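Local structure of hypothetical methylmalonyl-CoA decarboxylase alpha subunit (Sulfolobus tokodaii, 1X0U) at residues L48-D52 / W85-G90; P128-D134 / P165-A171; R248-Y252 / G302-E306. The protein is of unknown function but belongs to the carboxyl transferase family of the ClpP/crotonase superfamily and forms a six-chain assembly. One frame throughout, in Å; residues are numbered along the deposited sequence.

Contact 1: L48-D52 / W85-G90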
ATOM      1  N   LEU A  48      30.548  11.988 -28.424  1.00 14.15           N
ATOM      2  CA  LEU A  48      31.546  12.165 -27.367  1.00 15.44           C
ATOM      3  C   LEU A  48      31.005  11.591 -26.046  1.00 16.22           C
ATOM      4  O   LEU A  48      31.681  10.808 -25.370  1.00 18.17           O
ATOM      5  CB  LEU A  48      31.871  13.654 -27.172  1.00 16.76           C
ATOM      6  CG  LEU A  48      33.107  14.333 -27.780  1.00 18.79           C
ATOM      7  CD1 LEU A  48      33.968  13.348 -28.557  1.00 17.76           C
ATOM      8  CD2 LEU A  48      32.655  15.473 -28.678  1.00 20.93           C
ATOM      9  N   LEU A  49      29.775  11.969 -25.700  1.00 15.12           N
ATOM     10  CA  LEU A  49      29.139  11.537 -24.462  1.00 15.47           C
ATOM     11  C   LEU A  49      28.863  10.048 -24.290  1.00 16.41           C
ATOM     12  O   LEU A  49      29.124   9.482 -23.230  1.00 17.11           O
ATOM     13  CB  LEU A  49      27.822  12.295 -24.265  1.00 15.97           C
ATOM     14  CG  LEU A  49      26.935  11.835 -23.099  1.00 14.45           C
ATOM     15  CD1 LEU A  49      27.729  11.897 -21.804  1.00 12.60           C
ATOM     16  CD2 LEU A  49      25.687  12.722 -23.011  1.00 13.29           C
ATOM     17  N   PHE A  50      28.323   9.408 -25.314  1.00 15.32           N
ATOM     18  CA  PHE A  50      27.984   8.003 -25.181  1.00 16.16           C
ATOM     19  C   PHE A  50      29.110   7.088 -25.556  1.00 17.60           C
ATOM     20  O   PHE A  50      29.894   7.423 -26.434  1.00 15.59           O
ATOM     21  CB  PHE A  50      26.735   7.703 -25.996  1.00 15.27           C
ATOM     22  CG  PHE A  50      25.509   8.353 -25.439  1.00 15.27           C
ATOM     23  CD1 PHE A  50      25.127   9.618 -25.854  1.00 14.42           C
ATOM     24  CD2 PHE A  50      24.771   7.721 -24.441  1.00 12.32           C
ATOM     25  CE1 PHE A  50      24.023  10.239 -25.286  1.00 14.06           C
ATOM     26  CE2 PHE A  50      23.671   8.337 -23.873  1.00 12.94           C
ATOM     27  CZ  PHE A  50      23.298   9.594 -24.293  1.00 14.22           C
ATOM     28  N   ASP A  51      29.202   5.951 -24.867  1.00 19.09           N
ATOM     29  CA  ASP A  51      30.264   4.991 -25.126  1.00 21.41           C
ATOM     30  C   ASP A  51      30.396   4.933 -26.628  1.00 25.35           C
ATOM     31  O   ASP A  51      29.803   4.099 -27.315  1.00 24.30           O
ATOM     32  CB  ASP A  51      29.914   3.645 -24.497  1.00 19.88           C
ATOM     33  CG  ASP A  51      29.794   3.747 -22.994  1.00 18.77           C
ATOM     34  OD1 ASP A  51      30.287   4.753 -22.452  1.00 21.49           O
ATOM     35  OD2 ASP A  51      29.225   2.846 -22.350  1.00 20.28           O
ATOM     36  N   ASP A  52      31.175   5.907 -27.092  1.00 30.02           N
ATOM     37  CA  ASP A  52      31.461   6.191 -28.479  1.00 31.52           C
ATOM     38  C   ASP A  52      31.177   5.054 -29.397  1.00 32.24           C
ATOM     39  O   ASP A  52      31.538   3.903 -29.136  1.00 32.67           O
ATOM     40  CB  ASP A  52      32.911   6.691 -28.640  1.00 31.21           C
ATOM     41  CG  ASP A  52      33.150   8.033 -27.934  1.00 32.71           C
ATOM     42  OD1 ASP A  52      34.071   8.778 -28.359  1.00 34.87           O
ATOM     43  OD2 ASP A  52      32.427   8.343 -26.956  1.00 25.65           O
ATOM     44  N   TRP A  85      18.697   7.180 -26.663  1.00 13.02           N
ATOM     45  CA  TRP A  85      19.430   6.746 -25.483  1.00 13.52           C
ATOM     46  C   TRP A  85      20.663   5.964 -25.913  1.00 14.30           C
ATOM     47  O   TRP A  85      20.765   5.535 -27.058  1.00 15.02           O
ATOM     48  CB  TRP A  85      18.546   5.838 -24.627  1.00 10.45           C
ATOM     49  CG  TRP A  85      18.467   4.422 -25.151  1.00 12.05           C
ATOM     50  CD1 TRP A  85      19.297   3.388 -24.838  1.00 11.61           C
ATOM     51  CD2 TRP A  85      17.533   3.904 -26.124  1.00 11.90           C
ATOM     52  NE1 TRP A  85      18.945   2.258 -25.553  1.00 14.14           N
ATOM     53  CE2 TRP A  85      17.868   2.547 -26.347  1.00 11.81           C
ATOM     54  CE3 TRP A  85      16.455   4.456 -26.824  1.00 10.37           C
ATOM     55  CZ2 TRP A  85      17.160   1.734 -27.242  1.00 12.12           C
ATOM     56  CZ3 TRP A  85      15.750   3.648 -27.717  1.00 10.43           C
ATOM     57  CH2 TRP A  85      16.108   2.299 -27.917  1.00 11.03           C
ATOM     58  N   GLY A  86      21.576   5.773 -24.967  1.00 14.03           N
ATOM     59  CA  GLY A  86      22.784   5.015 -25.203  1.00 13.68           C
ATOM     60  C   GLY A  86      23.398   4.617 -23.863  1.00 15.89           C
ATOM     61  O   GLY A  86      22.740   4.637 -22.822  1.00 13.95           O
ATOM     62  N   LYS A  87      24.672   4.255 -23.891  1.00 16.85           N
ATOM     63  CA  LYS A  87      25.380   3.863 -22.686  1.00 18.76           C
ATOM     64  C   LYS A  87      26.435   4.918 -22.383  1.00 19.59           C
ATOM     65  O   LYS A  87      27.104   5.414 -23.293  1.00 19.78           O
ATOM     66  CB  LYS A  87      26.076   2.509 -22.896  1.00 22.19           C
ATOM     67  CG  LYS A  87      25.507   1.325 -22.113  1.00 23.85           C
ATOM     68  CD  LYS A  87      24.103   0.975 -22.541  1.00 27.44           C
ATOM     69  CE  LYS A  87      23.614  -0.311 -21.879  1.00 30.53           C
ATOM     70  NZ  LYS A  87      24.241  -1.543 -22.445  1.00 31.84           N
ATOM     71  N   VAL A  88      26.547   5.289 -21.111  1.00 18.04           N
ATOM     72  CA  VAL A  88      27.563   6.231 -20.666  1.00 17.56           C
ATOM     73  C   VAL A  88      28.248   5.410 -19.577  1.00 17.85           C
ATOM     74  O   VAL A  88      27.678   5.197 -18.519  1.00 19.14           O
ATOM     75  CB  VAL A  88      26.977   7.523 -20.035  1.00 16.49           C
ATOM     76  CG1 VAL A  88      28.111   8.443 -19.624  1.00 16.89           C
ATOM     77  CG2 VAL A  88      26.069   8.239 -21.016  1.00 14.97           C
ATOM     78  N   ASP A  89      29.451   4.926 -19.858  1.00 17.87           N
ATOM     79  CA  ASP A  89      30.189   4.085 -18.921  1.00 18.93           C
ATOM     80  C   ASP A  89      29.430   2.791 -18.632  1.00 18.44           C
ATOM     81  O   ASP A  89      29.404   2.313 -17.503  1.00 18.31           O
ATOM     82  CB  ASP A  89      30.472   4.846 -17.619  1.00 20.07           C
ATOM     83  CG  ASP A  89      31.515   5.935 -17.806  1.00 20.91           C
ATOM     84  OD1 ASP A  89      32.616   5.614 -18.292  1.00 24.09           O
ATOM     85  OD2 ASP A  89      31.238   7.107 -17.477  1.00 22.63           O
ATOM     86  N   GLY A  90      28.818   2.230 -19.670  1.00 19.63           N
ATOM     87  CA  GLY A  90      28.075   0.987 -19.523  1.00 17.90           C
ATOM     88  C   GLY A  90      26.710   1.114 -18.873  1.00 18.38           C
ATOM     89  O   GLY A  90      26.015   0.120 -18.686  1.00 16.70           O
TER
HETATM   90  O   HOH W   1      26.548   3.922 -26.341  1.00 21.98           O
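Asp51 OD1 accepts a hydrogen bond from Asp89 N at 2.7 Å, and the other oxygen of the same carboxylate, OD2, takes one from Gly90 N at 2.8 Å. Each oxygen uses its syn lone pair, so the carboxylate bridges two consecutive backbone N-H groups and its rotation is fixed. Asp89 and Gly90, both with positive phi, form the two-residue turn of a beta-hairpin, close to type I', and the acid braces this turn. The backbone of Asp51 joins in through N, which donates to Lys87 O at 2.7 Å. With CG anti to the carbonyl carbon (chi1 -62°), the carboxylate reaches past Lys87 O to the turn, OD2 brushing Lys87 CB at 3.2 Å. One residue earlier, Phe50 brings the CD2 corner of its ring obliquely against the strand. Gly86 has no side chain to hold it off, and CD2 comes to 3.4 Å from Gly86 C. Val88 CG2 packs obliquely at 3.7 Å from the same Phe50 CD2, while Leu49 CD1 approaches both methyls of Val88. Phe50 also rests on Val93 and Ala95 of strand 91-98, and Lys87 NZ forms a salt bridge with Glu503 of the second subunit. The end of helix 42-49 is thereby set against the hairpin 81-98, with Leu49 turned to Ile243 and Thr246 of helix 239-252.

Contact 2: P128-D134 / P165-A171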
ATOM      1  N   PRO A 128      18.740   8.173 -16.272  1.00 11.71           N
ATOM      2  CA  PRO A 128      19.026   9.611 -16.248  1.00 12.24           C
ATOM      3  C   PRO A 128      18.784  10.239 -17.623  1.00 14.01           C
ATOM      4  O   PRO A 128      18.683   9.537 -18.629  1.00 11.61           O
ATOM      5  CB  PRO A 128      20.509   9.674 -15.876  1.00 12.22           C
ATOM      6  CG  PRO A 128      20.764   8.359 -15.143  1.00 12.06           C
ATOM      7  CD  PRO A 128      19.940   7.381 -15.941  1.00 11.73           C
ATOM      8  N   VAL A 129      18.702  11.565 -17.654  1.00 14.80           N
ATOM      9  CA  VAL A 129      18.514  12.294 -18.896  1.00 15.56           C
ATOM     10  C   VAL A 129      19.406  13.528 -18.932  1.00 15.82           C
ATOM     11  O   VAL A 129      19.371  14.359 -18.023  1.00 14.37           O
ATOM     12  CB  VAL A 129      17.061  12.778 -19.080  1.00 16.99           C
ATOM     13  CG1 VAL A 129      16.588  13.477 -17.823  1.00 22.43           C
ATOM     14  CG2 VAL A 129      16.985  13.747 -20.257  1.00 15.67           C
ATOM     15  N   VAL A 130      20.226  13.646 -19.966  1.00 14.28           N
ATOM     16  CA  VAL A 130      21.043  14.835 -20.061  1.00 15.49           C
ATOM     17  C   VAL A 130      20.607  15.560 -21.320  1.00 14.46           C
ATOM     18  O   VAL A 130      20.532  14.975 -22.408  1.00 15.10           O
ATOM     19  CB  VAL A 130      22.582  14.533 -20.090  1.00 16.13           C
ATOM     20  CG1 VAL A 130      22.859  13.082 -19.752  1.00 10.47           C
ATOM     21  CG2 VAL A 130      23.172  14.935 -21.424  1.00 16.45           C
ATOM     22  N   GLY A 131      20.272  16.831 -21.147  1.00 14.26           N
ATOM     23  CA  GLY A 131      19.843  17.636 -22.270  1.00 13.42           C
ATOM     24  C   GLY A 131      20.941  18.578 -22.716  1.00 13.02           C
ATOM     25  O   GLY A 131      21.301  19.505 -21.992  1.00 12.71           O
ATOM     26  N   ILE A 132      21.480  18.332 -23.905  1.00 13.42           N
ATOM     27  CA  ILE A 132      22.527  19.177 -24.456  1.00 11.89           C
ATOM     28  C   ILE A 132      21.826  20.293 -25.237  1.00 12.25           C
ATOM     29  O   ILE A 132      21.479  20.147 -26.420  1.00 11.29           O
ATOM     30  CB  ILE A 132      23.455  18.364 -25.378  1.00 13.06           C
ATOM     31  CG1 ILE A 132      23.851  17.052 -24.687  1.00 13.58           C
ATOM     32  CG2 ILE A 132      24.715  19.168 -25.686  1.00 12.07           C
ATOM     33  CD1 ILE A 132      24.721  16.148 -25.533  1.00 14.05           C
ATOM     34  N   ASN A 133      21.609  21.411 -24.550  1.00 11.43           N
ATOM     35  CA  ASN A 133      20.922  22.565 -25.120  1.00 11.36           C
ATOM     36  C   ASN A 133      21.742  23.418 -26.085  1.00 11.85           C
ATOM     37  O   ASN A 133      22.934  23.621 -25.887  1.00 13.83           O
ATOM     38  CB  ASN A 133      20.391  23.441 -23.984  1.00 12.69           C
ATOM     39  CG  ASN A 133      19.171  22.839 -23.307  1.00 15.97           C
ATOM     40  OD1 ASN A 133      19.196  21.687 -22.843  1.00 16.03           O
ATOM     41  ND2 ASN A 133      18.091  23.614 -23.249  1.00 11.93           N
ATOM     42  N   ASP A 134      21.077  23.915 -27.124  1.00 13.13           N
ATOM     43  CA  ASP A 134      21.689  24.771 -28.142  1.00 14.22           C
ATOM     44  C   ASP A 134      20.515  25.296 -28.959  1.00 15.48           C
ATOM     45  O   ASP A 134      20.356  24.977 -30.142  1.00 15.30           O
ATOM     46  CB  ASP A 134      22.636  23.970 -29.040  1.00 10.77           C
ATOM     47  CG  ASP A 134      23.648  24.852 -29.753  1.00 13.53           C
ATOM     48  OD1 ASP A 134      23.466  26.096 -29.741  1.00 10.35           O
ATOM     49  OD2 ASP A 134      24.622  24.304 -30.328  1.00 10.11           O
ATOM     50  N   PRO A 165      17.921  11.439 -12.267  1.00 11.04           N
ATOM     51  CA  PRO A 165      18.844  12.576 -12.348  1.00 11.49           C
ATOM     52  C   PRO A 165      18.649  13.323 -13.664  1.00 10.89           C
ATOM     53  O   PRO A 165      18.560  12.703 -14.719  1.00 12.17           O
ATOM     54  CB  PRO A 165      20.224  11.918 -12.280  1.00 10.82           C
ATOM     55  CG  PRO A 165      19.964  10.617 -11.586  1.00 14.32           C
ATOM     56  CD  PRO A 165      18.662  10.170 -12.193  1.00 10.80           C
ATOM     57  N   GLN A 166      18.595  14.647 -13.593  1.00 10.51           N
ATOM     58  CA  GLN A 166      18.425  15.477 -14.778  1.00  9.96           C
ATOM     59  C   GLN A 166      19.538  16.505 -14.883  1.00 10.99           C
ATOM     60  O   GLN A 166      19.599  17.455 -14.090  1.00 11.42           O
ATOM     61  CB  GLN A 166      17.088  16.208 -14.720  1.00 11.04           C
ATOM     62  CG  GLN A 166      15.871  15.313 -14.787  1.00 10.08           C
ATOM     63  CD  GLN A 166      14.601  16.104 -14.609  1.00 11.55           C
ATOM     64  OE1 GLN A 166      14.203  16.434 -13.480  1.00 11.98           O
ATOM     65  NE2 GLN A 166      13.966  16.453 -15.724  1.00  8.71           N
ATOM     66  N   ILE A 167      20.407  16.318 -15.874  1.00 11.21           N
ATOM     67  CA  ILE A 167      21.539  17.216 -16.104  1.00 11.12           C
ATOM     68  C   ILE A 167      21.403  17.945 -17.447  1.00 11.16           C
ATOM     69  O   ILE A 167      21.077  17.340 -18.457  1.00 10.27           O
ATOM     70  CB  ILE A 167      22.861  16.427 -16.112  1.00 10.60           C
ATOM     71  CG1 ILE A 167      23.033  15.693 -14.783  1.00 11.62           C
ATOM     72  CG2 ILE A 167      24.021  17.361 -16.341  1.00 11.08           C
ATOM     73  CD1 ILE A 167      24.158  14.663 -14.782  1.00 13.16           C
ATOM     74  N   THR A 168      21.651  19.248 -17.455  1.00 13.26           N
ATOM     75  CA  THR A 168      21.559  19.997 -18.700  1.00 14.71           C
ATOM     76  C   THR A 168      22.913  20.598 -19.052  1.00 16.01           C
ATOM     77  O   THR A 168      23.594  21.145 -18.189  1.00 17.27           O
ATOM     78  CB  THR A 168      20.576  21.182 -18.610  1.00 15.18           C
ATOM     79  OG1 THR A 168      21.179  22.240 -17.861  1.00 23.06           O
ATOM     80  CG2 THR A 168      19.288  20.778 -17.944  1.00 10.76           C
ATOM     81  N   ILE A 169      23.316  20.471 -20.310  1.00 15.15           N
ATOM     82  CA  ILE A 169      24.558  21.094 -20.753  1.00 13.46           C
ATOM     83  C   ILE A 169      24.047  22.268 -21.559  1.00 12.44           C
ATOM     84  O   ILE A 169      23.402  22.080 -22.596  1.00 13.25           O
ATOM     85  CB  ILE A 169      25.400  20.192 -21.684  1.00 12.48           C
ATOM     86  CG1 ILE A 169      25.898  18.963 -20.926  1.00 11.68           C
ATOM     87  CG2 ILE A 169      26.599  20.973 -22.231  1.00 11.48           C
ATOM     88  CD1 ILE A 169      26.744  18.055 -21.786  1.00 10.94           C
ATOM     89  N   MET A 170      24.271  23.472 -21.054  1.00 12.03           N
ATOM     90  CA  MET A 170      23.847  24.665 -21.765  1.00 13.23           C
ATOM     91  C   MET A 170      24.977  24.988 -22.740  1.00 13.26           C
ATOM     92  O   MET A 170      25.996  25.559 -22.353  1.00 14.51           O
ATOM     93  CB  MET A 170      23.630  25.829 -20.788  1.00 12.98           C
ATOM     94  CG  MET A 170      23.293  27.159 -21.466  1.00 14.61           C
ATOM     95  SD  MET A 170      22.008  26.965 -22.714  1.00 17.41           S
ATOM     96  CE  MET A 170      20.706  26.174 -21.661  1.00 14.30           C
ATOM     97  N   ALA A 171      24.812  24.589 -23.997  1.00 12.93           N
ATOM     98  CA  ALA A 171      25.843  24.835 -25.003  1.00 12.53           C
ATOM     99  C   ALA A 171      25.309  25.689 -26.150  1.00 12.15           C
ATOM    100  O   ALA A 171      25.626  25.446 -27.320  1.00 12.00           O
ATOM    101  CB  ALA A 171      26.385  23.496 -25.532  1.00  9.33           C
TER
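Pro165 starts the pairing with both its ring and its carbonyl: the ring lies beside that of Pro128, pointing the same way, and O accepts from Val129 N at 3.2 Å. Gln166 follows with CG at 3.6 Å from Val129 CG1; a chi1 of 49° at Val129 sets this methyl between its own N and carbonyl carbon. Ile167 then bonds through both backbone groups, its N to Val129 O at 3.1 Å and its O to Gly131 N at 2.9 Å. Its side chain leaves on the face that also carries Val130, Ile132 and Ile169, where helix 239-252 packs on Ile167 and Ile169. The strands 129-133 and 166-170, 14° from exactly parallel, are neighbours in the beta-alpha-beta unit completed by helix 144-160, part of the crotonase-type fold. Thr168 lies across from Gly131, which has no side chain, and its CB lies near Gly131 O. Ile169 N donates to Gly131 O at 2.8 Å, and Ile169 O receives Asn133 N; alongside, CB of Ile169 meets Ile132 CG2 at 4.2 Å. Met170 is bent at chi2 and chi3, which curls CE back across to Asn133 CB, 3.6 Å away. Ala171 N gives the last bond, 2.8 Å to Asn133 O. Ala171 O lies near both carboxylate oxygens of Asp134, an approach of acceptors that Arg45 probably eases through a salt bridge with Asp134 and a weak hydrogen bond with Ala171 O; Lys39 forms a second salt bridge with the acid.

Contact 3: R248-Y252 / G302-E306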
ATOM      1  N   ARG A 248      31.434  12.471 -15.304  1.00 17.68           N
ATOM      2  CA  ARG A 248      31.934  12.392 -13.938  1.00 18.05           C
ATOM      3  C   ARG A 248      30.790  12.586 -12.945  1.00 17.39           C
ATOM      4  O   ARG A 248      30.718  11.901 -11.919  1.00 15.14           O
ATOM      5  CB  ARG A 248      33.020  13.442 -13.708  1.00 19.92           C
ATOM      6  CG  ARG A 248      33.768  13.235 -12.403  1.00 26.01           C
ATOM      7  CD  ARG A 248      34.717  14.376 -12.082  1.00 28.67           C
ATOM      8  NE  ARG A 248      35.244  14.232 -10.726  1.00 32.56           N
ATOM      9  CZ  ARG A 248      35.860  15.200 -10.057  1.00 33.73           C
ATOM     10  NH1 ARG A 248      36.031  16.389 -10.618  1.00 32.56           N
ATOM     11  NH2 ARG A 248      36.296  14.977  -8.826  1.00 35.43           N
ATOM     12  N   LEU A 249      29.893  13.518 -13.256  1.00 15.08           N
ATOM     13  CA  LEU A 249      28.751  13.779 -12.396  1.00 14.86           C
ATOM     14  C   LEU A 249      27.897  12.519 -12.320  1.00 15.74           C
ATOM     15  O   LEU A 249      27.547  12.061 -11.238  1.00 17.85           O
ATOM     16  CB  LEU A 249      27.923  14.939 -12.954  1.00 13.89           C
ATOM     17  CG  LEU A 249      26.691  15.329 -12.140  1.00 15.28           C
ATOM     18  CD1 LEU A 249      27.123  15.633 -10.696  1.00 14.40           C
ATOM     19  CD2 LEU A 249      26.006  16.545 -12.780  1.00 12.74           C
ATOM     20  N   LEU A 250      27.568  11.949 -13.475  1.00 17.21           N
ATOM     21  CA  LEU A 250      26.754  10.734 -13.512  1.00 16.40           C
ATOM     22  C   LEU A 250      27.374   9.601 -12.700  1.00 15.86           C
ATOM     23  O   LEU A 250      26.652   8.822 -12.063  1.00 15.04           O
ATOM     24  CB  LEU A 250      26.555  10.262 -14.954  1.00 14.03           C
ATOM     25  CG  LEU A 250      25.572  11.038 -15.831  1.00 15.98           C
ATOM     26  CD1 LEU A 250      25.750  10.595 -17.279  1.00 13.76           C
ATOM     27  CD2 LEU A 250      24.134  10.797 -15.358  1.00 14.93           C
ATOM     28  N   SER A 251      28.703   9.506 -12.723  1.00 13.85           N
ATOM     29  CA  SER A 251      29.395   8.449 -11.985  1.00 13.36           C
ATOM     30  C   SER A 251      29.084   8.500 -10.493  1.00 13.01           C
ATOM     31  O   SER A 251      29.200   7.494  -9.810  1.00 14.05           O
ATOM     32  CB  SER A 251      30.917   8.534 -12.192  1.00 13.09           C
ATOM     33  OG  SER A 251      31.483   9.666 -11.541  1.00 14.57           O
ATOM     34  N   TYR A 252      28.680   9.662  -9.987  1.00 13.17           N
ATOM     35  CA  TYR A 252      28.368   9.788  -8.564  1.00 14.67           C
ATOM     36  C   TYR A 252      26.890   9.533  -8.247  1.00 15.44           C
ATOM     37  O   TYR A 252      26.513   9.357  -7.078  1.00 14.90           O
ATOM     38  CB  TYR A 252      28.725  11.194  -8.055  1.00 15.37           C
ATOM     39  CG  TYR A 252      30.206  11.462  -7.874  1.00 16.83           C
ATOM     40  CD1 TYR A 252      30.930  10.853  -6.845  1.00 17.42           C
ATOM     41  CD2 TYR A 252      30.878  12.339  -8.721  1.00 16.46           C
ATOM     42  CE1 TYR A 252      32.282  11.112  -6.667  1.00 18.14           C
ATOM     43  CE2 TYR A 252      32.232  12.603  -8.552  1.00 18.49           C
ATOM     44  CZ  TYR A 252      32.926  11.989  -7.530  1.00 18.32           C
ATOM     45  OH  TYR A 252      34.262  12.243  -7.390  1.00 21.46           O
ATOM     46  N   GLY A 302      41.507  12.192  -2.129  1.00 17.11           N
ATOM     47  CA  GLY A 302      41.304  13.633  -2.132  1.00 16.25           C
ATOM     48  C   GLY A 302      40.425  14.205  -3.240  1.00 16.57           C
ATOM     49  O   GLY A 302      40.394  15.416  -3.419  1.00 14.60           O
ATOM     50  N   GLU A 303      39.705  13.362  -3.975  1.00 17.62           N
ATOM     51  CA  GLU A 303      38.846  13.854  -5.052  1.00 19.34           C
ATOM     52  C   GLU A 303      37.517  14.445  -4.580  1.00 17.62           C
ATOM     53  O   GLU A 303      36.834  13.883  -3.724  1.00 17.14           O
ATOM     54  CB  GLU A 303      38.590  12.757  -6.087  1.00 21.18           C
ATOM     55  CG  GLU A 303      39.552  12.809  -7.287  1.00 29.46           C
ATOM     56  CD  GLU A 303      39.850  14.241  -7.755  1.00 33.98           C
ATOM     57  OE1 GLU A 303      40.721  14.905  -7.149  1.00 36.47           O
ATOM     58  OE2 GLU A 303      39.211  14.714  -8.721  1.00 36.21           O
ATOM     59  N   PHE A 304      37.157  15.586  -5.156  1.00 15.91           N
ATOM     60  CA  PHE A 304      35.937  16.282  -4.779  1.00 15.46           C
ATOM     61  C   PHE A 304      35.349  17.015  -5.986  1.00 15.18           C
ATOM     62  O   PHE A 304      36.000  17.897  -6.561  1.00 15.19           O
ATOM     63  CB  PHE A 304      36.267  17.277  -3.655  1.00 14.35           C
ATOM     64  CG  PHE A 304      35.090  18.082  -3.163  1.00 14.35           C
ATOM     65  CD1 PHE A 304      33.953  17.452  -2.662  1.00 16.29           C
ATOM     66  CD2 PHE A 304      35.155  19.471  -3.133  1.00 14.18           C
ATOM     67  CE1 PHE A 304      32.904  18.195  -2.134  1.00 16.02           C
ATOM     68  CE2 PHE A 304      34.117  20.225  -2.609  1.00 16.17           C
ATOM     69  CZ  PHE A 304      32.985  19.589  -2.105  1.00 17.02           C
ATOM     70  N   LEU A 305      34.130  16.639  -6.373  1.00 13.04           N
ATOM     71  CA  LEU A 305      33.452  17.279  -7.499  1.00 13.28           C
ATOM     72  C   LEU A 305      32.606  18.359  -6.844  1.00 13.53           C
ATOM     73  O   LEU A 305      31.542  18.081  -6.265  1.00 12.67           O
ATOM     74  CB  LEU A 305      32.570  16.271  -8.258  1.00 11.54           C
ATOM     75  CG  LEU A 305      32.015  16.728  -9.620  1.00 15.10           C
ATOM     76  CD1 LEU A 305      31.115  15.670 -10.222  1.00  9.64           C
ATOM     77  CD2 LEU A 305      31.236  17.996  -9.441  1.00 14.69           C
ATOM     78  N   GLU A 306      33.082  19.596  -6.929  1.00 13.34           N
ATOM     79  CA  GLU A 306      32.389  20.698  -6.284  1.00 14.36           C
ATOM     80  C   GLU A 306      31.262  21.341  -7.076  1.00 14.53           C
ATOM     81  O   GLU A 306      31.452  21.809  -8.201  1.00 14.41           O
ATOM     82  CB  GLU A 306      33.393  21.770  -5.857  1.00 12.96           C
ATOM     83  CG  GLU A 306      32.787  22.797  -4.922  1.00 12.37           C
ATOM     84  CD  GLU A 306      33.835  23.628  -4.223  1.00 12.16           C
ATOM     85  OE1 GLU A 306      34.992  23.187  -4.159  1.00 14.52           O
ATOM     86  OE2 GLU A 306      33.506  24.714  -3.727  1.00 12.21           O
TER
HETATM   87  O   HOH W   2      37.151  18.455  -8.977  1.00 32.88           O
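Helix 239-252 meets strand 305-307, an edge strand, within this chain, of the second mixed sheet, where Arg248, Leu249 and Tyr252 close round Leu305. Arg248 runs out extended from CG to NE, antiparallel to the Leu305 side chain, and lays its guanidinium flat on it: Leu305 CB stands 3.9 Å above the plane, over the centre of the group. At the far end, Arg248 NH2 makes a salt bridge of 2.9 Å with Glu303 OE2. That oxygen lies well out of the guanidinium plane, so the attraction is one of charge and not a directed hydrogen bond, with the two planes 18° apart. The directed bond goes to a water at the guanidinium edge, in plane, which accepts from Arg248 NH1 at 2.9 Å and donates to Phe304 O at 2.7 Å, tying the arginine to the backbone of the residue before Leu305. Leu305, its CG anti to the backbone N (chi1 -168°), sends CD1 to the helix. This methyl touches Leu249 CA at 3.7 Å and, at the same distance, Tyr252 CD2, while Leu249 CD1 lies 4.0 Å from Leu305 CD1, the two side chains crossing at about a right angle. Phe234 of strand 234-236, at the border of the first sheet, packs on both Leu249 and Leu305. The contact thus lies at the join of two crotonase-like halves, the duplicated architecture of carboxyl transferase subunits.

In the fold
Contact 2 is the buried one, a ladder of backbone hydrogen bonds between parallel strands inside the first sheet, and its charged residue, Asp134, is buried and salt-bridged. Contacts 1 and 3 are partly buried, and the acids and the arginine that carry them are partly or fully exposed. The carboxylate of contact 1 serves backbone N-H groups at the end of a hairpin, whereas contact 3 pairs side-chain charges above an apolar floor. Contacts 1 and 2 share that first sheet and touch through Leu49 CD2 and Val130 CG2, 3.7 Å apart. Helix 239-252 links all three: Leu250 packs on Val88 of contact 1 and on Pro128 and Ile167 of contact 2, while Leu249 of contact 3 also reaches Ile167.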